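PDB 1IIC: PEPTIDE N-myristoyltransferase from Saccharomyces cerevisiae, which catalyses the transfer of myristate from myristoyl-CoA to the N-terminal glycine of protein substrates. Local coordinates for residues 283-296 against 343-355. Numbering follows the deposited sequence.
Sequences VEQPDGKITDFFSF and RLCELIYDACILA
F294 drives its ring from strand 290-296 into helix 343-355, and this is the closely packed part of the contact. L347 O lies over one face, 3.6 Å from CE1 of F294, while L354 CD1 meets the ring edge in its plane, 3.7 Å from CZ. A351 CB comes in obliquely by CE2. A chi1 of 68° sets CG of F294 between its own N and C, projecting the ring at the helix. Two residues along, F296 takes A355 CB over one face in a CH-pi contact, the methyl 4.2 Å from the ring centroid; F279 stacks on this ring as well. Strand and helix run at 38° to each other: a helix packed on a beta-sheet, the large mixed one that holds strand 290-303, within the C-terminal domain of the N-myristoyltransferase family.

At the other end the packing gives way to charge and water. R343 grips D292 side-on: NH2 donates to OD1 at 2.8 Å and NE to OD2 at 3.1 Å. The guanidinium and carboxylate planes are 54° apart, and both nitrogens meet their oxygens from above the carboxylate plane. T291 OG1 donates to OD1 from the opposite face, and T322 of the next strand bonds OD2. R343 NH1 forms a salt bridge to E346 OE2, one turn further along the helix, at 2.8 Å, and a water bridges R343 NH2 to NE2 of the partly exposed Q285. L347 CD1 lies alongside CB and OD2 of D292, joining this polar end to the apolar one. A leucine in place of R343 would probably leave D292 and E346 without their shared cation and the water with one anchor fewer. With D292 buried, the arginine and the two threonine hydroxyls probably stabilise its negative charge, so the salt bridge pins the helix to the strand where aromatic packing ends.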
ATOM      1  N   VAL A 283      -2.319  -9.481 -20.265  1.00 22.36           N
ATOM      2  CA  VAL A 283      -3.158 -10.193 -21.216  1.00 22.80           C
ATOM      3  C   VAL A 283      -2.684  -9.719 -22.583  1.00 24.50           C
ATOM      4  O   VAL A 283      -2.684  -8.519 -22.865  1.00 24.93           O
ATOM      5  CB  VAL A 283      -4.661  -9.869 -21.054  1.00 21.19           C
ATOM      6  CG1 VAL A 283      -5.449 -10.534 -22.177  1.00 19.99           C
ATOM      7  CG2 VAL A 283      -5.175 -10.369 -19.704  1.00 17.79           C
ATOM      8  N   GLU A 284      -2.258 -10.663 -23.417  1.00 25.32           N
ATOM      9  CA  GLU A 284      -1.771 -10.353 -24.759  1.00 26.05           C
ATOM     10  C   GLU A 284      -2.679 -10.937 -25.852  1.00 25.06           C
ATOM     11  O   GLU A 284      -2.989 -12.125 -25.845  1.00 25.63           O
ATOM     12  CB  GLU A 284      -0.346 -10.893 -24.922  1.00 27.06           C
ATOM     13  CG  GLU A 284       0.202 -10.757 -26.322  1.00 28.29           C
ATOM     14  CD  GLU A 284       1.635 -11.222 -26.439  1.00 29.46           C
ATOM     15  OE1 GLU A 284       1.940 -12.344 -25.973  1.00 30.12           O
ATOM     16  OE2 GLU A 284       2.451 -10.467 -27.011  1.00 31.64           O
ATOM     17  N   GLN A 285      -3.099 -10.092 -26.787  1.00 25.23           N
ATOM     18  CA  GLN A 285      -3.963 -10.522 -27.883  1.00 25.07           C
ATOM     19  C   GLN A 285      -3.142 -11.108 -29.037  1.00 26.02           C
ATOM     20  O   GLN A 285      -1.960 -10.799 -29.194  1.00 27.14           O
ATOM     21  CB  GLN A 285      -4.799  -9.344 -28.384  1.00 24.77           C
ATOM     22  CG  GLN A 285      -5.644  -8.654 -27.308  1.00 25.13           C
ATOM     23  CD  GLN A 285      -6.524  -9.618 -26.519  1.00 25.74           C
ATOM     24  OE1 GLN A 285      -7.000 -10.622 -27.049  1.00 23.85           O
ATOM     25  NE2 GLN A 285      -6.754  -9.303 -25.248  1.00 25.68           N
ATOM     26  N   PRO A 286      -3.765 -11.954 -29.870  1.00 26.41           N
ATOM     27  CA  PRO A 286      -3.059 -12.569 -30.996  1.00 25.52           C
ATOM     28  C   PRO A 286      -2.174 -11.642 -31.827  1.00 25.75           C
ATOM     29  O   PRO A 286      -1.231 -12.108 -32.450  1.00 26.65           O
ATOM     30  CB  PRO A 286      -4.190 -13.191 -31.807  1.00 25.67           C
ATOM     31  CG  PRO A 286      -5.155 -13.608 -30.734  1.00 25.34           C
ATOM     32  CD  PRO A 286      -5.181 -12.373 -29.856  1.00 26.26           C
ATOM     33  N   ASP A 287      -2.469 -10.343 -31.842  1.00 25.06           N
ATOM     34  CA  ASP A 287      -1.667  -9.388 -32.612  1.00 25.09           C
ATOM     35  C   ASP A 287      -0.514  -8.790 -31.795  1.00 25.53           C
ATOM     36  O   ASP A 287       0.097  -7.797 -32.197  1.00 24.75           O
ATOM     37  CB  ASP A 287      -2.555  -8.256 -33.143  1.00 25.84           C
ATOM     38  CG  ASP A 287      -3.297  -7.531 -32.036  1.00 27.60           C
ATOM     39  OD1 ASP A 287      -4.145  -6.662 -32.340  1.00 26.57           O
ATOM     40  OD2 ASP A 287      -3.030  -7.834 -30.856  1.00 29.63           O
ATOM     41  N   GLY A 288      -0.227  -9.403 -30.651  1.00 25.51           N
ATOM     42  CA  GLY A 288       0.851  -8.933 -29.800  1.00 26.18           C
ATOM     43  C   GLY A 288       0.480  -7.782 -28.883  1.00 26.29           C
ATOM     44  O   GLY A 288       1.279  -7.365 -28.049  1.00 26.97           O
ATOM     45  N   LYS A 289      -0.735  -7.267 -29.022  1.00 27.26           N
ATOM     46  CA  LYS A 289      -1.167  -6.154 -28.189  1.00 27.28           C
ATOM     47  C   LYS A 289      -1.478  -6.539 -26.752  1.00 26.45           C
ATOM     48  O   LYS A 289      -2.129  -7.550 -26.492  1.00 26.61           O
ATOM     49  CB  LYS A 289      -2.381  -5.461 -28.813  1.00 27.94           C
ATOM     50  CG  LYS A 289      -2.036  -4.215 -29.650  1.00 32.59           C
ATOM     51  CD  LYS A 289      -0.992  -4.498 -30.748  1.00 34.96           C
ATOM     52  CE  LYS A 289       0.437  -4.635 -30.188  1.00 34.88           C
ATOM     53  NZ  LYS A 289       1.369  -5.288 -31.151  1.00 32.18           N
ATOM     54  N   ILE A 290      -0.990  -5.726 -25.819  1.00 25.75           N
ATOM     55  CA  ILE A 290      -1.237  -5.953 -24.403  1.00 24.29           C
ATOM     56  C   ILE A 290      -2.388  -5.038 -24.015  1.00 23.76           C
ATOM     57  O   ILE A 290      -2.271  -3.811 -24.058  1.00 23.47           O
ATOM     58  CB  ILE A 290       0.011  -5.636 -23.565  1.00 25.52           C
ATOM     59  CG1 ILE A 290       1.095  -6.672 -23.872  1.00 24.86           C
ATOM     60  CG2 ILE A 290      -0.332  -5.639 -22.079  1.00 24.36           C
ATOM     61  CD1 ILE A 290       2.370  -6.452 -23.122  1.00 27.34           C
ATOM     62  N   THR A 291      -3.505  -5.652 -23.649  1.00 21.30           N
ATOM     63  CA  THR A 291      -4.709  -4.921 -23.294  1.00 21.43           C
ATOM     64  C   THR A 291      -5.080  -4.921 -21.807  1.00 19.91           C
ATOM     65  O   THR A 291      -5.961  -4.171 -21.403  1.00 20.28           O
ATOM     66  CB  THR A 291      -5.904  -5.482 -24.079  1.00 22.95           C
ATOM     67  OG1 THR A 291      -6.029  -6.884 -23.807  1.00 23.05           O
ATOM     68  CG2 THR A 291      -5.701  -5.277 -25.583  1.00 22.40           C
ATOM     69  N   ASP A 292      -4.424  -5.754 -21.004  1.00 18.43           N
ATOM     70  CA  ASP A 292      -4.727  -5.830 -19.576  1.00 18.78           C
ATOM     71  C   ASP A 292      -3.482  -6.047 -18.728  1.00 18.54           C
ATOM     72  O   ASP A 292      -2.477  -6.582 -19.187  1.00 17.80           O
ATOM     73  CB  ASP A 292      -5.727  -6.964 -19.287  1.00 19.66           C
ATOM     74  CG  ASP A 292      -7.016  -6.816 -20.067  1.00 21.57           C
ATOM     75  OD1 ASP A 292      -7.097  -7.354 -21.193  1.00 22.41           O
ATOM     76  OD2 ASP A 292      -7.940  -6.146 -19.565  1.00 21.60           O
ATOM     77  N   PHE A 293      -3.566  -5.636 -17.474  1.00 18.25           N
ATOM     78  CA  PHE A 293      -2.448  -5.757 -16.559  1.00 18.36           C
ATOM     79  C   PHE A 293      -2.960  -5.679 -15.136  1.00 17.13           C
ATOM     80  O   PHE A 293      -3.805  -4.849 -14.826  1.00 15.28           O
ATOM     81  CB  PHE A 293      -1.449  -4.622 -16.819  1.00 16.13           C
ATOM     82  CG  PHE A 293      -0.546  -4.313 -15.655  1.00 16.66           C
ATOM     83  CD1 PHE A 293      -0.722  -3.147 -14.913  1.00 17.88           C
ATOM     84  CD2 PHE A 293       0.475  -5.182 -15.294  1.00 18.25           C
ATOM     85  CE1 PHE A 293       0.104  -2.855 -13.833  1.00 18.06           C
ATOM     86  CE2 PHE A 293       1.307  -4.899 -14.212  1.00 19.10           C
ATOM     87  CZ  PHE A 293       1.119  -3.732 -13.479  1.00 19.01           C
ATOM     88  N   PHE A 294      -2.480  -6.576 -14.285  1.00 17.94           N
ATOM     89  CA  PHE A 294      -2.869  -6.541 -12.891  1.00 18.90           C
ATOM     90  C   PHE A 294      -1.800  -7.199 -12.044  1.00 19.89           C
ATOM     91  O   PHE A 294      -1.071  -8.080 -12.503  1.00 21.48           O
ATOM     92  CB  PHE A 294      -4.246  -7.190 -12.667  1.00 17.88           C
ATOM     93  CG  PHE A 294      -4.283  -8.669 -12.899  1.00 20.51           C
ATOM     94  CD1 PHE A 294      -4.934  -9.192 -14.010  1.00 20.66           C
ATOM     95  CD2 PHE A 294      -3.709  -9.547 -11.983  1.00 20.45           C
ATOM     96  CE1 PHE A 294      -5.018 -10.565 -14.200  1.00 20.43           C
ATOM     97  CE2 PHE A 294      -3.789 -10.925 -12.168  1.00 20.85           C
ATOM     98  CZ  PHE A 294      -4.444 -11.432 -13.276  1.00 21.53           C
ATOM     99  N   SER A 295      -1.699  -6.762 -10.798  1.00 19.20           N
ATOM    100  CA  SER A 295      -0.691  -7.310  -9.913  1.00 19.42           C
ATOM    101  C   SER A 295      -1.176  -7.366  -8.482  1.00 17.61           C
ATOM    102  O   SER A 295      -2.157  -6.725  -8.122  1.00 18.02           O
ATOM    103  CB  SER A 295       0.569  -6.445  -9.970  1.00 19.13           C
ATOM    104  OG  SER A 295       0.274  -5.131  -9.528  1.00 21.32           O
ATOM    105  N   PHE A 296      -0.489  -8.165  -7.680  1.00 16.38           N
ATOM    106  CA  PHE A 296      -0.791  -8.272  -6.268  1.00 16.37           C
ATOM    107  C   PHE A 296       0.517  -8.657  -5.594  1.00 18.02           C
ATOM    108  O   PHE A 296       1.408  -9.204  -6.247  1.00 17.15           O
ATOM    109  CB  PHE A 296      -1.895  -9.306  -6.000  1.00 15.61           C
ATOM    110  CG  PHE A 296      -1.561 -10.720  -6.432  1.00 16.82           C
ATOM    111  CD1 PHE A 296      -0.826 -11.566  -5.606  1.00 16.61           C
ATOM    112  CD2 PHE A 296      -2.043 -11.221  -7.643  1.00 14.56           C
ATOM    113  CE1 PHE A 296      -0.576 -12.901  -5.978  1.00 17.51           C
ATOM    114  CE2 PHE A 296      -1.799 -12.552  -8.028  1.00 16.49           C
ATOM    115  CZ  PHE A 296      -1.067 -13.392  -7.195  1.00 15.72           C
ATOM    116  N   ARG A 343     -14.867  -6.280 -17.547  1.00 19.32           N
ATOM    117  CA  ARG A 343     -13.475  -6.688 -17.713  1.00 19.03           C
ATOM    118  C   ARG A 343     -12.760  -6.856 -16.368  1.00 18.53           C
ATOM    119  O   ARG A 343     -12.049  -7.836 -16.148  1.00 17.93           O
ATOM    120  CB  ARG A 343     -12.732  -5.675 -18.585  1.00 19.55           C
ATOM    121  CG  ARG A 343     -11.378  -6.148 -19.064  1.00 20.76           C
ATOM    122  CD  ARG A 343     -11.495  -7.518 -19.731  1.00 22.35           C
ATOM    123  NE  ARG A 343     -10.280  -7.899 -20.436  1.00 22.77           N
ATOM    124  CZ  ARG A 343     -10.132  -9.037 -21.104  1.00 24.75           C
ATOM    125  NH1 ARG A 343     -11.129  -9.920 -21.154  1.00 22.72           N
ATOM    126  NH2 ARG A 343      -8.995  -9.278 -21.749  1.00 22.67           N
ATOM    127  N   LEU A 344     -12.962  -5.904 -15.466  1.00 19.09           N
ATOM    128  CA  LEU A 344     -12.334  -5.961 -14.150  1.00 17.91           C
ATOM    129  C   LEU A 344     -12.823  -7.172 -13.372  1.00 17.62           C
ATOM    130  O   LEU A 344     -12.039  -7.852 -12.718  1.00 16.74           O
ATOM    131  CB  LEU A 344     -12.608  -4.674 -13.359  1.00 16.71           C
ATOM    132  CG  LEU A 344     -11.985  -3.389 -13.929  1.00 18.81           C
ATOM    133  CD1 LEU A 344     -12.196  -2.248 -12.946  1.00 18.71           C
ATOM    134  CD2 LEU A 344     -10.483  -3.587 -14.191  1.00 18.99           C
ATOM    135  N   CYS A 345     -14.119  -7.441 -13.431  1.00 18.61           N
ATOM    136  CA  CYS A 345     -14.647  -8.609 -12.740  1.00 20.25           C
ATOM    137  C   CYS A 345     -13.964  -9.864 -13.284  1.00 20.03           C
ATOM    138  O   CYS A 345     -13.722 -10.809 -12.538  1.00 21.60           O
ATOM    139  CB  CYS A 345     -16.168  -8.712 -12.928  1.00 19.23           C
ATOM    140  SG  CYS A 345     -17.107  -7.571 -11.902  1.00 21.33           S
ATOM    141  N   GLU A 346     -13.650  -9.868 -14.582  1.00 20.46           N
ATOM    142  CA  GLU A 346     -12.981 -11.016 -15.208  1.00 20.58           C
ATOM    143  C   GLU A 346     -11.530 -11.113 -14.753  1.00 18.69           C
ATOM    144  O   GLU A 346     -11.088 -12.148 -14.262  1.00 18.10           O
ATOM    145  CB  GLU A 346     -13.003 -10.897 -16.740  1.00 22.44           C
ATOM    146  CG  GLU A 346     -14.377 -11.006 -17.386  1.00 27.54           C
ATOM    147  CD  GLU A 346     -14.357 -10.715 -18.893  1.00 31.15           C
ATOM    148  OE1 GLU A 346     -15.409 -10.908 -19.542  1.00 33.01           O
ATOM    149  OE2 GLU A 346     -13.301 -10.292 -19.428  1.00 31.98           O
ATOM    150  N   LEU A 347     -10.786 -10.030 -14.939  1.00 17.84           N
ATOM    151  CA  LEU A 347      -9.380  -9.993 -14.553  1.00 16.80           C
ATOM    152  C   LEU A 347      -9.143 -10.253 -13.061  1.00 17.42           C
ATOM    153  O   LEU A 347      -8.274 -11.048 -12.684  1.00 16.31           O
ATOM    154  CB  LEU A 347      -8.773  -8.634 -14.916  1.00 15.13           C
ATOM    155  CG  LEU A 347      -8.633  -8.256 -16.388  1.00 14.29           C
ATOM    156  CD1 LEU A 347      -7.896  -6.938 -16.488  1.00 14.71           C
ATOM    157  CD2 LEU A 347      -7.869  -9.328 -17.149  1.00 14.88           C
ATOM    158  N   ILE A 348      -9.915  -9.589 -12.205  1.00 17.59           N
ATOM    159  CA  ILE A 348      -9.710  -9.755 -10.776  1.00 17.81           C
ATOM    160  C   ILE A 348     -10.182 -11.116 -10.264  1.00 18.71           C
ATOM    161  O   ILE A 348      -9.727 -11.581  -9.221  1.00 19.24           O
ATOM    162  CB  ILE A 348     -10.360  -8.584 -10.000  1.00 17.50           C
ATOM    163  CG1 ILE A 348      -9.765  -7.264 -10.514  1.00 16.56           C
ATOM    164  CG2 ILE A 348     -10.080  -8.707  -8.491  1.00 16.34           C
ATOM    165  CD1 ILE A 348      -8.232  -7.207 -10.477  1.00 15.25           C
ATOM    166  N   TYR A 349     -11.079 -11.763 -11.002  1.00 19.00           N
ATOM    167  CA  TYR A 349     -11.552 -13.092 -10.617  1.00 19.60           C
ATOM    168  C   TYR A 349     -10.378 -14.055 -10.853  1.00 18.28           C
ATOM    169  O   TYR A 349     -10.142 -14.976 -10.079  1.00 18.41           O
ATOM    170  CB  TYR A 349     -12.745 -13.504 -11.475  1.00 21.06           C
ATOM    171  CG  TYR A 349     -13.378 -14.819 -11.073  1.00 22.04           C
ATOM    172  CD1 TYR A 349     -14.028 -14.952  -9.850  1.00 24.06           C
ATOM    173  CD2 TYR A 349     -13.382 -15.910 -11.943  1.00 23.94           C
ATOM    174  CE1 TYR A 349     -14.684 -16.144  -9.500  1.00 24.75           C
ATOM    175  CE2 TYR A 349     -14.036 -17.111 -11.606  1.00 25.29           C
ATOM    176  CZ  TYR A 349     -14.684 -17.213 -10.383  1.00 25.47           C
ATOM    177  OH  TYR A 349     -15.352 -18.370 -10.045  1.00 27.86           O
ATOM    178  N   ASP A 350      -9.650 -13.830 -11.938  1.00 19.10           N
ATOM    179  CA  ASP A 350      -8.475 -14.634 -12.254  1.00 19.16           C
ATOM    180  C   ASP A 350      -7.367 -14.298 -11.249  1.00 18.75           C
ATOM    181  O   ASP A 350      -6.556 -15.148 -10.894  1.00 18.70           O
ATOM    182  CB  ASP A 350      -7.998 -14.337 -13.676  1.00 18.78           C
ATOM    183  CG  ASP A 350      -8.843 -15.040 -14.731  1.00 20.24           C
ATOM    184  OD1 ASP A 350      -8.623 -14.804 -15.939  1.00 18.77           O
ATOM    185  OD2 ASP A 350      -9.733 -15.836 -14.348  1.00 19.56           O
ATOM    186  N   ALA A 351      -7.338 -13.049 -10.794  1.00 18.90           N
ATOM    187  CA  ALA A 351      -6.336 -12.630  -9.825  1.00 17.95           C
ATOM    188  C   ALA A 351      -6.541 -13.433  -8.543  1.00 17.55           C
ATOM    189  O   ALA A 351      -5.581 -13.863  -7.933  1.00 18.78           O
ATOM    190  CB  ALA A 351      -6.458 -11.145  -9.545  1.00 18.26           C
ATOM    191  N   CYS A 352      -7.796 -13.639  -8.145  1.00 17.38           N
ATOM    192  CA  CYS A 352      -8.084 -14.410  -6.940  1.00 16.60           C
ATOM    193  C   CYS A 352      -7.672 -15.860  -7.141  1.00 17.33           C
ATOM    194  O   CYS A 352      -7.222 -16.535  -6.201  1.00 15.95           O
ATOM    195  CB  CYS A 352      -9.577 -14.355  -6.595  1.00 18.52           C
ATOM    196  SG  CYS A 352     -10.176 -12.747  -6.072  1.00 19.79           S
ATOM    197  N   ILE A 353      -7.844 -16.339  -8.370  1.00 17.74           N
ATOM    198  CA  ILE A 353      -7.479 -17.707  -8.713  1.00 17.22           C
ATOM    199  C   ILE A 353      -5.965 -17.845  -8.651  1.00 17.07           C
ATOM    200  O   ILE A 353      -5.441 -18.830  -8.122  1.00 18.60           O
ATOM    201  CB  ILE A 353      -7.984 -18.075 -10.125  1.00 17.63           C
ATOM    202  CG1 ILE A 353      -9.502 -18.257 -10.086  1.00 19.61           C
ATOM    203  CG2 ILE A 353      -7.309 -19.350 -10.621  1.00 17.04           C
ATOM    204  CD1 ILE A 353     -10.154 -18.310 -11.465  1.00 22.01           C
ATOM    205  N   LEU A 354      -5.258 -16.856  -9.183  1.00 15.66           N
ATOM    206  CA  LEU A 354      -3.802 -16.895  -9.160  1.00 15.66           C
ATOM    207  C   LEU A 354      -3.248 -16.733  -7.744  1.00 16.98           C
ATOM    208  O   LEU A 354      -2.260 -17.370  -7.389  1.00 16.77           O
ATOM    209  CB  LEU A 354      -3.236 -15.812 -10.078  1.00 12.86           C
ATOM    210  CG  LEU A 354      -3.462 -16.134 -11.548  1.00 14.10           C
ATOM    211  CD1 LEU A 354      -3.432 -14.871 -12.396  1.00 11.60           C
ATOM    212  CD2 LEU A 354      -2.386 -17.126 -11.982  1.00 13.96           C
ATOM    213  N   ALA A 355      -3.882 -15.885  -6.936  1.00 18.72           N
ATOM    214  CA  ALA A 355      -3.428 -15.675  -5.556  1.00 19.93           C
ATOM    215  C   ALA A 355      -3.677 -16.927  -4.728  1.00 19.63           C
ATOM    216  O   ALA A 355      -2.838 -17.323  -3.916  1.00 20.81           O
ATOM    217  CB  ALA A 355      -4.157 -14.493  -4.935  1.00 20.30           C
TER
HETATM  218  O   HOH W   1      -8.378 -11.245 -23.497  1.00 17.10           O